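Local coordinates for protein tryptophane-5-halogenase (Microbispora sp. ATCC PTA-5024, PDB 5UAO) that catalyses the flavin-dependent, post-translational chlorination of tryptophan to 5-chlorotryptophan during biosynthesis of the lanthipeptide NAI-107, at residues V79-H84 and M361-V366; Y94-P99 and V182-E187; P99-G104 and L503-A508. All blocks are in the same frame, centred on the assembly; numbering follows the deposited sequence.

Contact 1: residues V79-H84 and M361-V366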
ATOM      1  N   VAL A  79     -17.485  -8.419  11.353  1.00 25.92           N
ATOM      2  CA  VAL A  79     -17.639  -9.048  12.676  1.00 25.25           C
ATOM      3  C   VAL A  79     -16.861  -8.358  13.796  1.00 30.84           C
ATOM      4  O   VAL A  79     -17.423  -8.089  14.899  1.00 35.19           O
ATOM      5  CB  VAL A  79     -17.252 -10.532  12.622  1.00 31.78           C
ATOM      6  CG1 VAL A  79     -17.382 -11.183  13.994  1.00 30.78           C
ATOM      7  CG2 VAL A  79     -18.153 -11.261  11.596  1.00 32.76           C
ATOM      8  N   MET A  80     -15.592  -8.037  13.531  1.00 29.47           N
ATOM      9  CA  MET A  80     -14.804  -7.216  14.424  1.00 26.61           C
ATOM     10  C   MET A  80     -15.276  -5.814  14.630  1.00 28.66           C
ATOM     11  O   MET A  80     -15.259  -5.285  15.769  1.00 27.33           O
ATOM     12  CB  MET A  80     -13.343  -7.237  14.015  1.00 32.44           C
ATOM     13  CG  MET A  80     -12.702  -8.595  14.202  1.00 35.48           C
ATOM     14  SD  MET A  80     -10.922  -8.527  13.918  1.00 43.43           S
ATOM     15  CE  MET A  80     -10.940  -8.420  12.143  1.00 40.93           C
ATOM     16  N   PHE A  81     -15.660  -5.147  13.550  1.00 29.65           N
ATOM     17  CA  PHE A  81     -16.252  -3.825  13.674  1.00 29.15           C
ATOM     18  C   PHE A  81     -17.457  -3.777  14.602  1.00 31.32           C
ATOM     19  O   PHE A  81     -17.522  -2.975  15.552  1.00 30.49           O
ATOM     20  CB  PHE A  81     -16.605  -3.297  12.260  1.00 27.83           C
ATOM     21  CG  PHE A  81     -17.113  -1.900  12.255  1.00 24.72           C
ATOM     22  CD1 PHE A  81     -16.259  -0.839  12.176  1.00 25.14           C
ATOM     23  CD2 PHE A  81     -18.458  -1.667  12.265  1.00 26.23           C
ATOM     24  CE1 PHE A  81     -16.759   0.469  12.216  1.00 23.32           C
ATOM     25  CE2 PHE A  81     -18.959  -0.397  12.305  1.00 27.53           C
ATOM     26  CZ  PHE A  81     -18.107   0.681  12.257  1.00 25.21           C
ATOM     27  N   LEU A  82     -18.389  -4.697  14.404  1.00 30.11           N
ATOM     28  CA  LEU A  82     -19.569  -4.693  15.224  1.00 29.09           C
ATOM     29  C   LEU A  82     -19.204  -4.905  16.688  1.00 30.26           C
ATOM     30  O   LEU A  82     -19.661  -4.150  17.565  1.00 29.32           O
ATOM     31  CB  LEU A  82     -20.614  -5.738  14.768  1.00 28.99           C
ATOM     32  CG  LEU A  82     -21.252  -5.480  13.376  1.00 30.67           C
ATOM     33  CD1 LEU A  82     -21.938  -6.742  12.868  1.00 32.02           C
ATOM     34  CD2 LEU A  82     -22.204  -4.280  13.386  1.00 30.91           C
ATOM     35  N   HIS A  83     -18.436  -5.953  16.966  1.00 26.79           N
ATOM     36  CA  HIS A  83     -18.262  -6.329  18.316  1.00 25.95           C
ATOM     37  C   HIS A  83     -17.154  -5.512  19.054  1.00 28.18           C
ATOM     38  O   HIS A  83     -17.322  -5.206  20.254  1.00 32.66           O
ATOM     39  CB  HIS A  83     -18.079  -7.818  18.470  1.00 27.57           C
ATOM     40  CG  HIS A  83     -19.231  -8.640  17.939  1.00 26.80           C
ATOM     41  ND1 HIS A  83     -20.538  -8.438  18.323  1.00 28.60           N
ATOM     42  CD2 HIS A  83     -19.253  -9.612  16.992  1.00 24.64           C
ATOM     43  CE1 HIS A  83     -21.326  -9.266  17.637  1.00 28.42           C
ATOM     44  NE2 HIS A  83     -20.563 -10.013  16.847  1.00 29.00           N
ATOM     45  N   HIS A  84     -16.049  -5.224  18.387  1.00 28.25           N
ATOM     46  CA  HIS A  84     -14.932  -4.561  19.006  1.00 31.50           C
ATOM     47  C   HIS A  84     -15.127  -3.054  18.904  1.00 32.19           C
ATOM     48  O   HIS A  84     -15.170  -2.386  19.914  1.00 32.78           O
ATOM     49  CB  HIS A  84     -13.596  -4.973  18.438  1.00 33.49           C
ATOM     50  CG  HIS A  84     -13.148  -6.334  18.855  1.00 35.06           C
ATOM     51  ND1 HIS A  84     -12.947  -6.677  20.173  1.00 34.37           N
ATOM     52  CD2 HIS A  84     -12.861  -7.449  18.129  1.00 33.54           C
ATOM     53  CE1 HIS A  84     -12.556  -7.943  20.249  1.00 30.90           C
ATOM     54  NE2 HIS A  84     -12.479  -8.427  19.024  1.00 32.56           N
ATOM     55  N   MET A 361     -17.517  -0.823   3.387  1.00 22.40           N
ATOM     56  CA  MET A 361     -17.156   0.543   3.069  1.00 23.28           C
ATOM     57  C   MET A 361     -17.783   1.609   3.959  1.00 22.33           C
ATOM     58  O   MET A 361     -17.220   2.737   4.098  1.00 24.34           O
ATOM     59  CB  MET A 361     -17.425   0.803   1.595  1.00 23.84           C
ATOM     60  CG  MET A 361     -16.427   0.088   0.705  1.00 25.36           C
ATOM     61  SD  MET A 361     -14.647   0.103   1.186  1.00 31.99           S
ATOM     62  CE  MET A 361     -14.263   1.870   1.118  1.00 31.21           C
ATOM     63  N   ILE A 362     -18.966   1.297   4.481  1.00 21.80           N
ATOM     64  CA  ILE A 362     -19.584   2.126   5.487  1.00 22.82           C
ATOM     65  C   ILE A 362     -18.637   2.093   6.678  1.00 24.46           C
ATOM     66  O   ILE A 362     -18.256   3.147   7.209  1.00 24.16           O
ATOM     67  CB  ILE A 362     -20.989   1.675   5.876  1.00 23.06           C
ATOM     68  CG1 ILE A 362     -21.975   2.179   4.819  1.00 23.85           C
ATOM     69  CG2 ILE A 362     -21.374   2.208   7.258  1.00 24.55           C
ATOM     70  CD1 ILE A 362     -23.310   1.489   4.771  1.00 25.48           C
ATOM     71  N   ALA A 363     -18.273   0.876   7.124  1.00 25.49           N
ATOM     72  CA  ALA A 363     -17.444   0.757   8.327  1.00 25.14           C
ATOM     73  C   ALA A 363     -16.092   1.519   8.152  1.00 26.80           C
ATOM     74  O   ALA A 363     -15.526   2.186   9.084  1.00 26.91           O
ATOM     75  CB  ALA A 363     -17.208  -0.689   8.644  1.00 27.56           C
ATOM     76  N   THR A 364     -15.521   1.418   6.971  1.00 25.20           N
ATOM     77  CA  THR A 364     -14.270   2.094   6.686  1.00 26.21           C
ATOM     78  C   THR A 364     -14.427   3.603   6.734  1.00 27.55           C
ATOM     79  O   THR A 364     -13.596   4.294   7.340  1.00 30.18           O
ATOM     80  CB  THR A 364     -13.757   1.703   5.236  1.00 25.97           C
ATOM     81  OG1 THR A 364     -13.584   0.272   5.119  1.00 27.03           O
ATOM     82  CG2 THR A 364     -12.497   2.370   4.945  1.00 26.48           C
ATOM     83  N   ALA A 365     -15.473   4.139   6.083  1.00 24.56           N
ATOM     84  CA  ALA A 365     -15.782   5.574   6.149  1.00 23.62           C
ATOM     85  C   ALA A 365     -16.010   6.054   7.591  1.00 25.94           C
ATOM     86  O   ALA A 365     -15.521   7.125   7.988  1.00 27.66           O
ATOM     87  CB  ALA A 365     -17.016   5.894   5.281  1.00 24.55           C
ATOM     88  N   VAL A 366     -16.719   5.250   8.372  1.00 24.98           N
ATOM     89  CA  VAL A 366     -16.926   5.557   9.809  1.00 27.17           C
ATOM     90  C   VAL A 366     -15.616   5.656  10.571  1.00 27.66           C
ATOM     91  O   VAL A 366     -15.425   6.575  11.391  1.00 27.43           O
ATOM     92  CB  VAL A 366     -17.875   4.558  10.441  1.00 25.24           C
ATOM     93  CG1 VAL A 366     -17.998   4.715  11.952  1.00 25.59           C
ATOM     94  CG2 VAL A 366     -19.284   4.754   9.852  1.00 27.20           C
TER
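A buried helix-helix contact in the FAD-binding part, the Ala363 side chain about 9 Å from the cofactor, joins helix 76-85 to helix 358-372, where the ring of Phe81 lies against Ala363 and Val366. Ala363 and Val366 stand one turn apart on their helix, so a single aromatic side chain meets both. The Ala363 methyl sits almost squarely over one ring face: CB of Ala363 is 3.6 Å from the centroid of the Phe81 ring and only 9° off its normal, a CH-pi contact. Val366 comes from another direction, at the ring's edge near its plane, with its CG1 4.0 Å from CZ of Phe81. With CG anti to the backbone N (chi1 -175°), Phe81 extends its ring across to the other helix, and the CA atoms of Phe81 and Ala363 remain 7.1 Å apart. Tyr85 and Leu86 touch Phe81, while Val366 packs on Thr44 and Ala47 of helix 39-51, which holds the last glycine of a probable Rossmann-type motif. The interface illustrates how a large flat group is matched to a small one: cohesion comes from dispersion and CH-pi attraction, and the small methyl lets a helix backbone come up close beneath an aromatic face.

Contact 2: residues Y94-P99 and V182-E187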
ATOM      1  N   TYR A  94     -26.893 -11.865  18.836  1.00 26.99           N
ATOM      2  CA  TYR A  94     -27.454 -13.099  18.319  1.00 29.03           C
ATOM      3  C   TYR A  94     -28.934 -13.248  18.656  1.00 31.79           C
ATOM      4  O   TYR A  94     -29.768 -13.748  17.863  1.00 28.95           O
ATOM      5  CB  TYR A  94     -26.681 -14.338  18.784  1.00 28.67           C
ATOM      6  CG  TYR A  94     -25.534 -14.743  17.873  1.00 30.92           C
ATOM      7  CD1 TYR A  94     -24.459 -13.917  17.669  1.00 32.68           C
ATOM      8  CD2 TYR A  94     -25.496 -15.985  17.285  1.00 34.51           C
ATOM      9  CE1 TYR A  94     -23.412 -14.283  16.875  1.00 29.63           C
ATOM     10  CE2 TYR A  94     -24.428 -16.375  16.494  1.00 32.13           C
ATOM     11  CZ  TYR A  94     -23.416 -15.515  16.266  1.00 29.26           C
ATOM     12  OH  TYR A  94     -22.363 -15.927  15.492  1.00 30.04           O
ATOM     13  N   GLN A  95     -29.273 -12.781  19.826  1.00 30.14           N
ATOM     14  CA  GLN A  95     -30.631 -12.880  20.274  1.00 34.48           C
ATOM     15  C   GLN A  95     -31.553 -11.958  19.457  1.00 31.67           C
ATOM     16  O   GLN A  95     -32.644 -12.327  19.110  1.00 31.64           O
ATOM     17  CB  GLN A  95     -30.662 -12.508  21.781  1.00 39.92           C
ATOM     18  CG  GLN A  95     -32.025 -12.522  22.424  1.00 50.65           C
ATOM     19  CD  GLN A  95     -32.666 -13.890  22.311  1.00 62.50           C
ATOM     20  OE1 GLN A  95     -31.966 -14.917  22.221  1.00 75.56           O
ATOM     21  NE2 GLN A  95     -33.998 -13.922  22.303  1.00 65.27           N
ATOM     22  N   HIS A  96     -31.129 -10.738  19.214  1.00 29.16           N
ATOM     23  CA  HIS A  96     -31.976  -9.763  18.562  1.00 33.02           C
ATOM     24  C   HIS A  96     -31.867  -9.829  17.063  1.00 31.49           C
ATOM     25  O   HIS A  96     -32.839  -9.556  16.362  1.00 35.26           O
ATOM     26  CB  HIS A  96     -31.589  -8.371  18.988  1.00 33.39           C
ATOM     27  CG  HIS A  96     -32.149  -7.966  20.302  1.00 38.45           C
ATOM     28  ND1 HIS A  96     -31.766  -8.549  21.492  1.00 46.94           N
ATOM     29  CD2 HIS A  96     -33.060  -7.024  20.619  1.00 39.18           C
ATOM     30  CE1 HIS A  96     -32.426  -7.986  22.488  1.00 43.07           C
ATOM     31  NE2 HIS A  96     -33.226  -7.067  21.985  1.00 49.38           N
ATOM     32  N   VAL A  97     -30.702 -10.121  16.529  1.00 28.39           N
ATOM     33  CA  VAL A  97     -30.590 -10.032  15.029  1.00 28.24           C
ATOM     34  C   VAL A  97     -30.773 -11.403  14.361  1.00 29.02           C
ATOM     35  O   VAL A  97     -31.201 -11.489  13.200  1.00 26.68           O
ATOM     36  CB  VAL A  97     -29.273  -9.386  14.613  1.00 27.11           C
ATOM     37  CG1 VAL A  97     -29.095  -9.360  13.059  1.00 27.30           C
ATOM     38  CG2 VAL A  97     -29.215  -7.992  15.201  1.00 26.23           C
ATOM     39  N   ARG A  98     -30.452 -12.464  15.087  1.00 27.55           N
ATOM     40  CA  ARG A  98     -30.524 -13.802  14.591  1.00 30.86           C
ATOM     41  C   ARG A  98     -29.714 -14.036  13.292  1.00 28.67           C
ATOM     42  O   ARG A  98     -30.239 -14.519  12.321  1.00 28.34           O
ATOM     43  CB  ARG A  98     -31.993 -14.261  14.469  1.00 38.09           C
ATOM     44  CG  ARG A  98     -32.667 -14.476  15.860  1.00 46.42           C
ATOM     45  CD  ARG A  98     -34.187 -14.695  15.816  1.00 50.82           C
ATOM     46  NE  ARG A  98     -34.601 -15.332  14.566  1.00 58.96           N
ATOM     47  CZ  ARG A  98     -35.790 -15.198  13.979  1.00 64.87           C
ATOM     48  NH1 ARG A  98     -36.768 -14.487  14.566  1.00 64.21           N
ATOM     49  NH2 ARG A  98     -36.001 -15.799  12.789  1.00 57.02           N
ATOM     50  N   PRO A  99     -28.389 -13.835  13.350  1.00 26.54           N
ATOM     51  CA  PRO A  99     -27.579 -13.927  12.150  1.00 27.05           C
ATOM     52  C   PRO A  99     -27.380 -15.363  11.744  1.00 29.12           C
ATOM     53  O   PRO A  99     -27.514 -16.284  12.587  1.00 29.52           O
ATOM     54  CB  PRO A  99     -26.234 -13.386  12.601  1.00 27.82           C
ATOM     55  CG  PRO A  99     -26.185 -13.825  14.082  1.00 27.97           C
ATOM     56  CD  PRO A  99     -27.573 -13.512  14.520  1.00 27.13           C
ATOM     57  N   VAL A 182     -31.557  -3.184  11.692  1.00 28.53           N
ATOM     58  CA  VAL A 182     -31.911  -1.798  11.917  1.00 28.10           C
ATOM     59  C   VAL A 182     -32.625  -1.522  13.240  1.00 26.22           C
ATOM     60  O   VAL A 182     -32.337  -0.510  13.873  1.00 26.14           O
ATOM     61  CB  VAL A 182     -32.636  -1.144  10.710  1.00 28.27           C
ATOM     62  CG1 VAL A 182     -32.967   0.304  11.062  1.00 31.76           C
ATOM     63  CG2 VAL A 182     -31.685  -1.094   9.522  1.00 31.78           C
ATOM     64  N   ARG A 183     -33.567  -2.385  13.605  1.00 27.65           N
ATOM     65  CA  ARG A 183     -34.346  -2.187  14.810  1.00 33.67           C
ATOM     66  C   ARG A 183     -33.369  -2.274  16.009  1.00 27.30           C
ATOM     67  O   ARG A 183     -33.426  -1.492  16.922  1.00 25.66           O
ATOM     68  CB  ARG A 183     -35.468  -3.232  14.906  1.00 39.93           C
ATOM     69  CG  ARG A 183     -36.256  -3.154  16.205  1.00 48.97           C
ATOM     70  CD  ARG A 183     -37.503  -4.006  16.133  1.00 62.40           C
ATOM     71  NE  ARG A 183     -37.941  -4.487  17.446  1.00 82.12           N
ATOM     72  CZ  ARG A 183     -38.710  -3.808  18.304  1.00 89.55           C
ATOM     73  NH1 ARG A 183     -39.146  -2.576  18.020  1.00 94.22           N
ATOM     74  NH2 ARG A 183     -39.043  -4.376  19.464  1.00 88.03           N
ATOM     75  N   TYR A 184     -32.479  -3.249  15.966  1.00 27.28           N
ATOM     76  CA  TYR A 184     -31.514  -3.414  17.025  1.00 27.43           C
ATOM     77  C   TYR A 184     -30.554  -2.272  17.169  1.00 27.88           C
ATOM     78  O   TYR A 184     -30.323  -1.767  18.263  1.00 27.65           O
ATOM     79  CB  TYR A 184     -30.694  -4.664  16.793  1.00 30.36           C
ATOM     80  CG  TYR A 184     -29.685  -4.864  17.882  1.00 30.64           C
ATOM     81  CD1 TYR A 184     -30.099  -5.089  19.213  1.00 36.06           C
ATOM     82  CD2 TYR A 184     -28.352  -4.944  17.606  1.00 32.15           C
ATOM     83  CE1 TYR A 184     -29.171  -5.303  20.244  1.00 34.36           C
ATOM     84  CE2 TYR A 184     -27.424  -5.181  18.626  1.00 38.90           C
ATOM     85  CZ  TYR A 184     -27.840  -5.385  19.941  1.00 37.23           C
ATOM     86  OH  TYR A 184     -26.914  -5.636  20.959  1.00 37.37           O
ATOM     87  N   LEU A 185     -29.975  -1.840  16.059  1.00 24.88           N
ATOM     88  CA  LEU A 185     -29.138  -0.673  16.087  1.00 25.50           C
ATOM     89  C   LEU A 185     -29.892   0.573  16.576  1.00 25.27           C
ATOM     90  O   LEU A 185     -29.351   1.408  17.292  1.00 26.38           O
ATOM     91  CB  LEU A 185     -28.543  -0.395  14.700  1.00 24.55           C
ATOM     92  CG  LEU A 185     -27.635  -1.456  14.080  1.00 24.94           C
ATOM     93  CD1 LEU A 185     -27.249  -1.054  12.657  1.00 27.60           C
ATOM     94  CD2 LEU A 185     -26.442  -1.739  14.964  1.00 26.71           C
ATOM     95  N   THR A 186     -31.155   0.665  16.221  1.00 25.11           N
ATOM     96  CA  THR A 186     -31.946   1.822  16.642  1.00 29.01           C
ATOM     97  C   THR A 186     -32.146   1.821  18.158  1.00 31.76           C
ATOM     98  O   THR A 186     -32.047   2.854  18.850  1.00 28.44           O
ATOM     99  CB  THR A 186     -33.298   1.807  15.924  1.00 32.66           C
ATOM    100  OG1 THR A 186     -33.084   1.930  14.504  1.00 31.65           O
ATOM    101  CG2 THR A 186     -34.229   2.964  16.435  1.00 33.85           C
ATOM    102  N   GLU A 187     -32.367   0.634  18.673  1.00 32.20           N
ATOM    103  CA  GLU A 187     -32.521   0.447  20.119  1.00 38.29           C
ATOM    104  C   GLU A 187     -31.231   0.743  20.847  1.00 33.45           C
ATOM    105  O   GLU A 187     -31.256   1.388  21.896  1.00 28.93           O
ATOM    106  CB  GLU A 187     -32.996  -1.006  20.435  1.00 46.41           C
ATOM    107  CG  GLU A 187     -32.920  -1.418  21.920  1.00 65.49           C
ATOM    108  CD  GLU A 187     -32.439  -2.863  22.152  1.00 84.28           C
ATOM    109  OE1 GLU A 187     -33.264  -3.813  22.062  1.00 76.06           O
ATOM    110  OE2 GLU A 187     -31.231  -3.044  22.469  1.00 97.12           O
TER
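Tyr184 carries CG anti to its own amide nitrogen (chi1 -180°), which sends the phenol out from helix 178-191 toward helix 90-97, and His96 answers with CG anti to its carbonyl carbon (chi1 -81°), which brings the imidazole beside that phenol. The two rings meet obliquely, centroids 5.2 Å apart and planes at 42°. Between these two residues the closest approach is at the root of the histidine, where CB of His96 is 3.6 Å from CD1 of Tyr184. Further along, CE1 of Tyr184 lies over one face of the imidazole, offset toward its rim. Val97 adds an aliphatic touch nearer the helix: its CG2 is 4.0 Å from CB of Tyr184, and the two side chains cross at about a right angle.

One turn on from Tyr184, Glu187 bends at chi2 and brings OE1 to 3.3 Å from NE2 of His96, its carboxylate plane perpendicular to the imidazole. The other carboxylate oxygen, OE2, forms a salt bridge with Arg191 on its own helix, while the hydroxyl of Tyr184 is hydrogen-bonded back to Glu92 on helix 90-97, a polar link between the same two helices.

Past Val97 the chain leaves helical geometry at Arg98, whose phi is positive. On helix 178-191, Leu185 packs on Leu43 and Leu46 of helix 39-51. Helix 178-191 leads into strand 195-208, which runs parallel to strand 56-61 in the large mixed sheet, an arrangement characteristic of the Rossmann-like FAD-binding fold of flavin-dependent halogenases.

Contact 3: residues P99-G104 and L503-A508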
ATOM      1  N   PRO A  99     -28.389 -13.835  13.350  1.00 26.54           N
ATOM      2  CA  PRO A  99     -27.579 -13.927  12.150  1.00 27.05           C
ATOM      3  C   PRO A  99     -27.380 -15.363  11.744  1.00 29.12           C
ATOM      4  O   PRO A  99     -27.514 -16.284  12.587  1.00 29.52           O
ATOM      5  CB  PRO A  99     -26.234 -13.386  12.601  1.00 27.82           C
ATOM      6  CG  PRO A  99     -26.185 -13.825  14.082  1.00 27.97           C
ATOM      7  CD  PRO A  99     -27.573 -13.512  14.520  1.00 27.13           C
ATOM      8  N   THR A 100     -27.097 -15.556  10.455  1.00 23.94           N
ATOM      9  CA  THR A 100     -26.465 -16.747   9.944  1.00 25.55           C
ATOM     10  C   THR A 100     -25.032 -16.483   9.483  1.00 25.21           C
ATOM     11  O   THR A 100     -24.528 -15.330   9.519  1.00 26.22           O
ATOM     12  CB  THR A 100     -27.240 -17.344   8.777  1.00 25.69           C
ATOM     13  OG1 THR A 100     -27.343 -16.354   7.799  1.00 27.47           O
ATOM     14  CG2 THR A 100     -28.610 -17.730   9.219  1.00 26.75           C
ATOM     15  N   TRP A 101     -24.366 -17.549   9.074  1.00 24.34           N
ATOM     16  CA  TRP A 101     -22.973 -17.515   8.859  1.00 25.16           C
ATOM     17  C   TRP A 101     -22.663 -17.613   7.387  1.00 24.53           C
ATOM     18  O   TRP A 101     -23.277 -18.405   6.650  1.00 26.45           O
ATOM     19  CB  TRP A 101     -22.213 -18.623   9.606  1.00 26.11           C
ATOM     20  CG  TRP A 101     -22.228 -18.492  11.092  1.00 26.90           C
ATOM     21  CD1 TRP A 101     -22.478 -17.386  11.854  1.00 27.57           C
ATOM     22  CD2 TRP A 101     -22.048 -19.574  11.998  1.00 28.29           C
ATOM     23  NE1 TRP A 101     -22.438 -17.735  13.235  1.00 27.13           N
ATOM     24  CE2 TRP A 101     -22.187 -19.070  13.322  1.00 27.51           C
ATOM     25  CE3 TRP A 101     -21.783 -20.928  11.815  1.00 30.18           C
ATOM     26  CZ2 TRP A 101     -22.012 -19.886  14.461  1.00 28.89           C
ATOM     27  CZ3 TRP A 101     -21.606 -21.722  12.938  1.00 38.05           C
ATOM     28  CH2 TRP A 101     -21.730 -21.190  14.245  1.00 33.28           C
ATOM     29  N   LYS A 102     -21.655 -16.848   7.013  1.00 23.39           N
ATOM     30  CA  LYS A 102     -21.163 -16.796   5.597  1.00 21.69           C
ATOM     31  C   LYS A 102     -19.667 -17.159   5.574  1.00 23.31           C
ATOM     32  O   LYS A 102     -18.841 -16.446   6.124  1.00 26.40           O
ATOM     33  CB  LYS A 102     -21.421 -15.428   5.048  1.00 22.98           C
ATOM     34  CG  LYS A 102     -20.961 -15.249   3.618  1.00 22.88           C
ATOM     35  CD  LYS A 102     -20.873 -13.773   3.253  1.00 28.63           C
ATOM     36  CE  LYS A 102     -20.363 -13.594   1.848  1.00 22.91           C
ATOM     37  NZ  LYS A 102     -20.120 -12.153   1.599  1.00 26.47           N
ATOM     38  N   LEU A 103     -19.355 -18.336   5.053  1.00 21.43           N
ATOM     39  CA  LEU A 103     -18.021 -18.874   4.946  1.00 22.18           C
ATOM     40  C   LEU A 103     -17.396 -18.407   3.632  1.00 21.67           C
ATOM     41  O   LEU A 103     -16.155 -18.500   3.409  1.00 22.63           O
ATOM     42  CB  LEU A 103     -18.067 -20.418   4.932  1.00 23.82           C
ATOM     43  CG  LEU A 103     -18.580 -21.097   6.203  1.00 24.84           C
ATOM     44  CD1 LEU A 103     -18.437 -22.588   6.144  1.00 27.36           C
ATOM     45  CD2 LEU A 103     -17.809 -20.557   7.369  1.00 31.54           C
ATOM     46  N   GLY A 104     -18.261 -17.899   2.780  1.00 24.18           N
ATOM     47  CA  GLY A 104     -17.855 -17.374   1.483  1.00 22.27           C
ATOM     48  C   GLY A 104     -19.031 -17.200   0.542  1.00 22.77           C
ATOM     49  O   GLY A 104     -20.184 -17.080   0.965  1.00 22.38           O
ATOM     50  N   LEU A 503     -20.697 -29.906  11.753  1.00 33.13           N
ATOM     51  CA  LEU A 503     -22.150 -29.876  11.951  1.00 33.50           C
ATOM     52  C   LEU A 503     -22.833 -29.167  10.741  1.00 31.25           C
ATOM     53  O   LEU A 503     -22.202 -28.442   9.983  1.00 28.70           O
ATOM     54  CB  LEU A 503     -22.480 -29.175  13.276  1.00 35.09           C
ATOM     55  CG  LEU A 503     -21.931 -29.844  14.581  1.00 36.35           C
ATOM     56  CD1 LEU A 503     -22.337 -29.045  15.787  1.00 39.95           C
ATOM     57  CD2 LEU A 503     -22.433 -31.262  14.716  1.00 41.02           C
ATOM     58  N   ARG A 504     -24.101 -29.432  10.570  1.00 29.80           N
ATOM     59  CA  ARG A 504     -24.960 -28.556   9.786  1.00 32.62           C
ATOM     60  C   ARG A 504     -25.062 -27.276  10.480  1.00 32.65           C
ATOM     61  O   ARG A 504     -25.051 -27.262  11.735  1.00 29.09           O
ATOM     62  CB  ARG A 504     -26.330 -29.137   9.655  1.00 33.20           C
ATOM     63  CG  ARG A 504     -26.290 -30.412   8.840  1.00 37.51           C
ATOM     64  CD  ARG A 504     -25.864 -30.197   7.401  1.00 38.73           C
ATOM     65  NE  ARG A 504     -25.936 -31.485   6.699  1.00 43.58           N
ATOM     66  CZ  ARG A 504     -25.356 -31.758   5.521  1.00 46.84           C
ATOM     67  NH1 ARG A 504     -24.657 -30.851   4.852  1.00 44.26           N
ATOM     68  NH2 ARG A 504     -25.487 -32.956   4.991  1.00 52.47           N
ATOM     69  N   GLN A 505     -25.284 -26.193   9.720  1.00 27.31           N
ATOM     70  CA  GLN A 505     -25.249 -24.853  10.355  1.00 28.10           C
ATOM     71  C   GLN A 505     -26.288 -24.696  11.469  1.00 28.26           C
ATOM     72  O   GLN A 505     -26.040 -24.050  12.512  1.00 26.76           O
ATOM     73  CB  GLN A 505     -25.360 -23.732   9.291  1.00 29.43           C
ATOM     74  CG  GLN A 505     -25.600 -22.401   9.894  1.00 28.53           C
ATOM     75  CD  GLN A 505     -25.541 -21.187   8.949  1.00 29.02           C
ATOM     76  OE1 GLN A 505     -25.745 -21.234   7.704  1.00 29.78           O
ATOM     77  NE2 GLN A 505     -25.350 -20.103   9.566  1.00 24.42           N
ATOM     78  N   SER A 506     -27.473 -25.229  11.247  1.00 28.05           N
ATOM     79  CA  SER A 506     -28.574 -24.876  12.065  1.00 29.30           C
ATOM     80  C   SER A 506     -28.295 -25.382  13.547  1.00 33.27           C
ATOM     81  O   SER A 506     -28.513 -24.624  14.544  1.00 32.14           O
ATOM     82  CB  SER A 506     -29.864 -25.476  11.476  1.00 32.47           C
ATOM     83  OG  SER A 506     -30.957 -25.115  12.326  1.00 40.42           O
ATOM     84  N   GLU A 507     -27.714 -26.577  13.659  1.00 32.25           N
ATOM     85  CA  GLU A 507     -27.307 -27.152  14.970  1.00 38.28           C
ATOM     86  C   GLU A 507     -26.218 -26.305  15.661  1.00 40.32           C
ATOM     87  O   GLU A 507     -26.244 -26.036  16.870  1.00 32.24           O
ATOM     88  CB  GLU A 507     -26.784 -28.582  14.792  1.00 43.17           C
ATOM     89  CG  GLU A 507     -26.634 -29.316  16.144  1.00 47.56           C
ATOM     90  CD  GLU A 507     -26.205 -30.777  16.011  1.00 52.20           C
ATOM     91  OE1 GLU A 507     -26.417 -31.378  14.919  1.00 48.12           O
ATOM     92  OE2 GLU A 507     -25.628 -31.319  17.007  1.00 52.92           O
ATOM     93  N   ALA A 508     -25.271 -25.841  14.855  1.00 32.92           N
ATOM     94  CA  ALA A 508     -24.195 -25.033  15.358  1.00 31.62           C
ATOM     95  C   ALA A 508     -24.630 -23.655  15.849  1.00 33.90           C
ATOM     96  O   ALA A 508     -24.099 -23.184  16.864  1.00 33.42           O
ATOM     97  CB  ALA A 508     -23.105 -24.927  14.307  1.00 32.65           C
TER
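Trp101, on the short strand 100-102, packs against Gln505 and Ala508 of helix 505-514, so that the contact ties a two-stranded antiparallel sheet, completed by strand 173-175, to a helix near the C-terminal end of the chain. The far rim of the indole meets Ala508, whose CB is 3.8 Å from CZ3 of Trp101. Gln505, with CG anti to its backbone N (chi1 169°) and the chain extended beyond, reaches slantwise past the indole to the strand backbone, placing its CD 3.8 Å from Trp101 N. Its amide plane is turned only 21° from the indole plane, and its end also abuts the side chain of Thr100.

Around this first shell, Leu509 touches both Thr100 and Trp101, Tyr512 meets the indole edge-to-face, and Val156 touches both Trp101 and Ala508. Thr100 is set in place by its own hydroxyl, which is hydrogen-bonded to Pro288 O and to His175 of the paired strand. With an alanine at Trp101, the indole's packing against Ala508 and Gln505 would go, which would probably open a gap between strand and helix and leave Tyr94 without its indole partner. That partnership probably helps hold the indole from its nitrogen side, NE1 of Trp101 meeting OH of Tyr94 in a probable hydrogen bond.

Overall arrangement
Contacts 1 and 3 are fully buried, whereas contact 2 is only partly so, but burial alone does not set their chemistry. Contact 1 is wholly apolar; contact 3 mixes an aromatic core with a polar side chain reaching a strand backbone; contact 2 grades from aliphatic packing to ionisable groups. Contacts 1 and 2 use successive helices, 76-85 and 90-97, and each has a partner helix resting on helix 39-51, yet their centres lie 16 Å apart and they do not touch. Contacts 2 and 3 share Pro99, where the helix gives way to the strand, so contact 3 carries the chain on to the C-terminal helices.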